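Local coordinates for protein CurM Sulfotransferase (PDB 4GBM) that probably transfers a sulfuryl group from PAPS to an intermediate of curacin biosynthesis, binding the spent cofactor product PAP in a pocket of its sulfotransferase fold, at residues A[32-37]-A[123-128]; A[57-62]-A[93-98]. The protein carries 2 engineered substitutions. All blocks are in the same frame, centred on the assembly; numbering follows the deposited sequence.

Interaction 1: A[32-37]-A[123-128]; sequences PGIIFI and MLQENI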
loop_
_atom_site.group_PDB
_atom_site.type_symbol
_atom_site.label_atom_id
_atom_site.label_comp_id
_atom_site.label_asym_id
_atom_site.label_seq_id
_atom_site.Cartn_x
_atom_site.Cartn_y
_atom_site.Cartn_z
ATOM N N PRO A 32 -14.354 13.596 3.844
ATOM C CA PRO A 32 -13.979 13.080 5.159
ATOM C C PRO A 32 -12.716 12.228 5.073
ATOM O O PRO A 32 -12.482 11.551 4.061
ATOM C CB PRO A 32 -15.174 12.203 5.550
ATOM C CG PRO A 32 -16.307 12.720 4.743
ATOM C CD PRO A 32 -15.717 13.189 3.459
ATOM N N GLY A 33 -11.903 12.271 6.126
ATOM C CA GLY A 33 -10.622 11.565 6.132
ATOM C C GLY A 33 -10.719 10.067 5.940
ATOM O O GLY A 33 -11.691 9.431 6.367
ATOM N N ILE A 34 -9.704 9.510 5.286
ATOM C CA ILE A 34 -9.589 8.061 5.132
ATOM C C ILE A 34 -8.311 7.584 5.806
ATOM O O ILE A 34 -7.682 8.335 6.553
ATOM C CB ILE A 34 -9.669 7.613 3.644
ATOM C CG1 ILE A 34 -8.507 8.181 2.815
ATOM C CG2 ILE A 34 -11.040 7.987 3.051
ATOM C CD1 ILE A 34 -8.375 7.543 1.433
ATOM N N ILE A 35 -7.960 6.324 5.578
ATOM C CA ILE A 35 -6.719 5.763 6.105
ATOM C C ILE A 35 -5.805 5.435 4.933
ATOM O O ILE A 35 -6.232 4.780 3.984
ATOM C CB ILE A 35 -7.004 4.484 6.917
ATOM C CG1 ILE A 35 -7.921 4.812 8.098
ATOM C CG2 ILE A 35 -5.689 3.838 7.391
ATOM C CD1 ILE A 35 -8.689 3.595 8.647
ATOM N N PHE A 36 -4.561 5.914 4.985
ATOM C CA PHE A 36 -3.556 5.559 3.971
ATOM C C PHE A 36 -2.498 4.635 4.547
ATOM O O PHE A 36 -2.096 4.796 5.702
ATOM C CB PHE A 36 -2.857 6.809 3.430
ATOM C CG PHE A 36 -3.726 7.666 2.560
ATOM C CD1 PHE A 36 -3.904 7.358 1.213
ATOM C CD2 PHE A 36 -4.362 8.789 3.079
ATOM C CE1 PHE A 36 -4.712 8.156 0.401
ATOM C CE2 PHE A 36 -5.172 9.596 2.277
ATOM C CZ PHE A 36 -5.343 9.284 0.935
ATOM N N ILE A 37 -2.056 3.659 3.755
ATOM C CA ILE A 37 -0.857 2.892 4.115
ATOM C C ILE A 37 0.259 3.343 3.182
ATOM O O ILE A 37 0.167 3.169 1.965
ATOM C CB ILE A 37 -1.044 1.354 4.012
ATOM C CG1 ILE A 37 -2.098 0.869 5.015
ATOM C CG2 ILE A 37 0.298 0.641 4.265
ATOM C CD1 ILE A 37 -2.571 -0.581 4.802
ATOM N N MET A 123 -17.995 8.779 -4.117
ATOM C CA MET A 123 -18.871 7.662 -4.482
ATOM C C MET A 123 -18.486 6.371 -3.759
ATOM O O MET A 123 -19.350 5.639 -3.280
ATOM C CB MET A 123 -18.820 7.452 -5.997
ATOM C CG MET A 123 -19.704 6.346 -6.547
ATOM S SD MET A 123 -19.472 6.176 -8.327
ATOM C CE MET A 123 -19.645 7.879 -8.848
ATOM N N LEU A 124 -17.190 6.088 -3.681
ATOM C CA LEU A 124 -16.734 4.916 -2.933
ATOM C C LEU A 124 -17.094 5.044 -1.459
ATOM O O LEU A 124 -17.612 4.094 -0.863
ATOM C CB LEU A 124 -15.229 4.697 -3.090
ATOM C CG LEU A 124 -14.715 4.281 -4.471
ATOM C CD1 LEU A 124 -13.202 4.120 -4.452
ATOM C CD2 LEU A 124 -15.382 2.989 -4.933
ATOM N N GLN A 125 -16.845 6.219 -0.881
ATOM C CA GLN A 125 -17.156 6.459 0.530
ATOM C C GLN A 125 -18.624 6.168 0.839
ATOM O O GLN A 125 -18.931 5.491 1.822
ATOM C CB GLN A 125 -16.780 7.881 0.953
ATOM C CG GLN A 125 -15.273 8.080 1.128
ATOM C CD GLN A 125 -14.908 9.507 1.507
ATOM O OE1 GLN A 125 -15.503 10.470 1.015
ATOM N NE2 GLN A 125 -13.920 9.648 2.383
ATOM N N GLU A 126 -19.530 6.649 -0.011
ATOM C CA GLU A 126 -20.956 6.408 0.227
ATOM C C GLU A 126 -21.333 4.934 0.052
ATOM O O GLU A 126 -22.186 4.415 0.776
ATOM C CB GLU A 126 -21.837 7.330 -0.631
ATOM C CG GLU A 126 -21.886 6.973 -2.103
ATOM C CD GLU A 126 -22.905 7.778 -2.880
ATOM O OE1 GLU A 126 -22.601 8.109 -4.042
ATOM O OE2 GLU A 126 -24.001 8.077 -2.348
ATOM N N ASN A 127 -20.691 4.249 -0.887
ATOM C CA ASN A 127 -21.030 2.850 -1.131
ATOM C C ASN A 127 -20.472 1.884 -0.080
ATOM O O ASN A 127 -20.970 0.765 0.062
ATOM C CB ASN A 127 -20.639 2.428 -2.546
ATOM C CG ASN A 127 -21.699 2.792 -3.561
ATOM O OD1 ASN A 127 -22.591 1.996 -3.854
ATOM N ND2 ASN A 127 -21.631 4.016 -4.078
ATOM N N ILE A 128 -19.458 2.319 0.664
ATOM C CA ILE A 128 -18.905 1.490 1.751
ATOM C C ILE A 128 -19.366 1.922 3.150
ATOM O O ILE A 128 -19.206 1.173 4.116
ATOM C CB ILE A 128 -17.358 1.421 1.711
ATOM C CG1 ILE A 128 -16.740 2.767 2.111
ATOM C CG2 ILE A 128 -16.868 0.953 0.334
ATOM C CD1 ILE A 128 -15.236 2.725 2.342
#

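Interaction 2: A[57-62]-A[93-98]; sequences SLFSPP and MEVKNL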
loop_
_atom_site.group_PDB
_atom_site.type_symbol
_atom_site.label_atom_id
_atom_site.label_comp_id
_atom_site.label_asym_id
_atom_site.label_seq_id
_atom_site.Cartn_x
_atom_site.Cartn_y
_atom_site.Cartn_z
ATOM N N SER A 57 -15.225 -2.639 10.322
ATOM C CA SER A 57 -15.285 -1.171 10.260
ATOM C C SER A 57 -14.496 -0.594 9.094
ATOM O O SER A 57 -14.530 0.617 8.856
ATOM C CB SER A 57 -14.753 -0.551 11.557
ATOM O OG SER A 57 -15.544 -0.915 12.677
ATOM N N LEU A 58 -13.777 -1.462 8.388
ATOM C CA LEU A 58 -12.824 -1.026 7.365
ATOM C C LEU A 58 -13.154 -1.638 6.015
ATOM O O LEU A 58 -13.797 -2.688 5.934
ATOM C CB LEU A 58 -11.391 -1.403 7.779
ATOM C CG LEU A 58 -10.883 -0.925 9.151
ATOM C CD1 LEU A 58 -9.459 -1.414 9.383
ATOM C CD2 LEU A 58 -10.960 0.597 9.295
ATOM N N PHE A 59 -12.735 -0.960 4.949
ATOM C CA PHE A 59 -12.804 -1.525 3.611
ATOM C C PHE A 59 -11.438 -1.339 2.987
ATOM O O PHE A 59 -10.989 -0.212 2.825
ATOM C CB PHE A 59 -13.873 -0.835 2.761
ATOM C CG PHE A 59 -14.021 -1.437 1.398
ATOM C CD1 PHE A 59 -13.321 -0.916 0.314
ATOM C CD2 PHE A 59 -14.836 -2.549 1.202
ATOM C CE1 PHE A 59 -13.441 -1.484 -0.950
ATOM C CE2 PHE A 59 -14.965 -3.122 -0.066
ATOM C CZ PHE A 59 -14.266 -2.586 -1.142
ATOM N N SER A 60 -10.772 -2.445 2.662
ATOM C CA SER A 60 -9.348 -2.406 2.329
ATOM C C SER A 60 -9.063 -3.210 1.050
ATOM O O SER A 60 -8.737 -4.405 1.120
ATOM C CB SER A 60 -8.546 -2.940 3.524
ATOM O OG SER A 60 -7.157 -2.778 3.346
ATOM N N PRO A 61 -9.206 -2.564 -0.121
ATOM C CA PRO A 61 -9.118 -3.252 -1.408
ATOM C C PRO A 61 -7.703 -3.294 -1.994
ATOM O O PRO A 61 -6.814 -2.600 -1.497
ATOM C CB PRO A 61 -10.004 -2.380 -2.308
ATOM C CG PRO A 61 -9.776 -0.994 -1.792
ATOM C CD PRO A 61 -9.655 -1.164 -0.282
ATOM N N PRO A 62 -7.500 -4.086 -3.071
ATOM C CA PRO A 62 -6.289 -3.929 -3.880
ATOM C C PRO A 62 -6.231 -2.507 -4.439
ATOM O O PRO A 62 -7.253 -1.802 -4.445
ATOM C CB PRO A 62 -6.488 -4.930 -5.033
ATOM C CG PRO A 62 -7.576 -5.854 -4.582
ATOM C CD PRO A 62 -8.445 -5.050 -3.664
ATOM N N MET A 93 -17.661 -4.422 -7.475
ATOM C CA MET A 93 -18.241 -5.771 -7.405
ATOM C C MET A 93 -18.681 -6.133 -5.990
ATOM O O MET A 93 -19.779 -6.648 -5.798
ATOM C CB MET A 93 -17.261 -6.827 -7.905
ATOM C CG MET A 93 -16.895 -6.722 -9.365
ATOM S SD MET A 93 -15.968 -8.173 -9.856
ATOM C CE MET A 93 -14.613 -7.481 -10.786
ATOM N N GLU A 94 -17.815 -5.861 -5.009
ATOM C CA GLU A 94 -18.101 -6.164 -3.603
ATOM C C GLU A 94 -19.237 -5.309 -3.052
ATOM O O GLU A 94 -20.228 -5.834 -2.531
ATOM C CB GLU A 94 -16.852 -5.948 -2.733
ATOM C CG GLU A 94 -15.719 -6.945 -2.940
ATOM C CD GLU A 94 -15.978 -8.316 -2.320
ATOM O OE1 GLU A 94 -15.302 -9.278 -2.739
ATOM O OE2 GLU A 94 -16.845 -8.437 -1.422
ATOM N N VAL A 95 -19.083 -3.990 -3.170
ATOM C CA VAL A 95 -19.981 -3.037 -2.515
ATOM C C VAL A 95 -21.357 -2.937 -3.176
ATOM O O VAL A 95 -22.330 -2.537 -2.531
ATOM C CB VAL A 95 -19.332 -1.627 -2.346
ATOM C CG1 VAL A 95 -18.019 -1.737 -1.585
ATOM C CG2 VAL A 95 -19.116 -0.943 -3.691
ATOM N N LYS A 96 -21.436 -3.314 -4.453
ATOM C CA LYS A 96 -22.700 -3.262 -5.197
ATOM C C LYS A 96 -23.219 -4.639 -5.624
ATOM O O LYS A 96 -24.226 -4.734 -6.334
ATOM C CB LYS A 96 -22.558 -2.350 -6.423
ATOM C CG LYS A 96 -22.467 -0.863 -6.099
ATOM C CD LYS A 96 -22.322 -0.018 -7.363
ATOM C CE LYS A 96 -23.518 -0.166 -8.304
ATOM N NZ LYS A 96 -24.843 0.050 -7.646
ATOM N N ASN A 97 -22.535 -5.696 -5.183
ATOM C CA ASN A 97 -22.867 -7.081 -5.553
ATOM C C ASN A 97 -23.045 -7.255 -7.071
ATOM O O ASN A 97 -24.097 -7.695 -7.554
ATOM C CB ASN A 97 -24.081 -7.590 -4.759
ATOM C CG ASN A 97 -24.152 -9.110 -4.699
ATOM O OD1 ASN A 97 -23.296 -9.812 -5.242
ATOM N ND2 ASN A 97 -25.176 -9.624 -4.025
ATOM N N LEU A 98 -21.999 -6.888 -7.809
ATOM C CA LEU A 98 -22.006 -6.912 -9.270
ATOM C C LEU A 98 -21.061 -7.966 -9.812
ATOM O O LEU A 98 -20.041 -8.271 -9.190
ATOM C CB LEU A 98 -21.573 -5.551 -9.828
ATOM C CG LEU A 98 -22.425 -4.315 -9.549
ATOM C CD1 LEU A 98 -21.731 -3.067 -10.072
ATOM C CD2 LEU A 98 -23.800 -4.472 -10.170
#

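Interaction 1: A[32-37]-A[123-128]
Q125, on the last turn of helix 117-128, reaches across to the backbone of P32 and carries the whole contact from the helical side. Its chain runs extended beyond CG (chi2 178°), a span that brings the terminal amide to the strand approach although the nearest CA atoms, those of P32 and Q125, stay 8.7 Å apart. NE2 gives a hydrogen bond of 2.9 Å to P32 O. The acceptor lies almost in the amide plane of Q125, but the N-H...O angle of 142° is bent and the donor sits 31° off the carbonyl plane. Inward, the same nitrogen presses on I34, whose CG2 methyl stands 3.4 Å from NE2 in the tight part of the contact. I34 is buried, as suits a branched aliphatic residue, with F154 and D135 also against its side chain. The residues that follow enter strand 35-39, the central strand of the parallel sheet, with strand order 2-3-1-4-5, in this P-loop-related sulfotransferase fold; helix 117-128, which precedes strand 132-136, touches the outermost strand through I128 on F59. Outward the fit slackens: P32 is exposed, and its ring meets the amide only through CD, 3.7 Å from Q125 OE1. Glutamine suits this border because its side chain also touches F154 while NE2 serves the backbone carbonyl of an exposed proline.

Interaction 2: A[57-62]-A[93-98]
F59 and V95 meet with their side chains at about a right angle, the far end of the phenylalanine ring set against one branch of the valine. CE2 of F59 lies 3.7 Å from V95 CG1, and CZ of F59 stands 3.9 Å from the same methyl, which comes to the ring obliquely. The ring reaches that far because CG is anti to the backbone N of F59 (chi1 -177°), extending the aromatic group from its strand toward helix 87-96. E94 adds a looser touch from the preceding position: its CB lies near the ring plane, at the edge, 4.3 Å from F59 CE2. The rest of E94 then turns away, as befits a carboxylate on an exposed helical residue. Phenylalanine suits its buried place because a long, flat apolar ring reaches from the strand to the helix, and valine offers a compact methyl without a polar end to bury. A Schellman motif follows, with N97 at positive phi and L98 N hydrogen-bonded to M93 O (3.0 Å). Strand 58-59 is an outermost strand of the parallel sheet, paired with strand 132-136, and I128 of helix 117-128 packs against both F59 and V95.

The centres of the two interactions lie 11 Å apart, on the same side of the chain's centre, and both reach the five-stranded parallel sheet. Along the chain, interaction 2 is nested within the loop closed by interaction 1: strand 35-39, strand 58-59, helix 87-96 and helix 117-128 follow in that order. Strand 132-136 lies between the two strands in the sheet, while the two helices pack on each other, with N127 OD1 3.6 Å from K96 CG. On the sheet, I35 CD1 meets L58 CD2 at 3.8 Å. Together the contacts hold the helices inserted between strand 58-59 and strand 132-136 against strand 58-59 and the approach to strand 35-39.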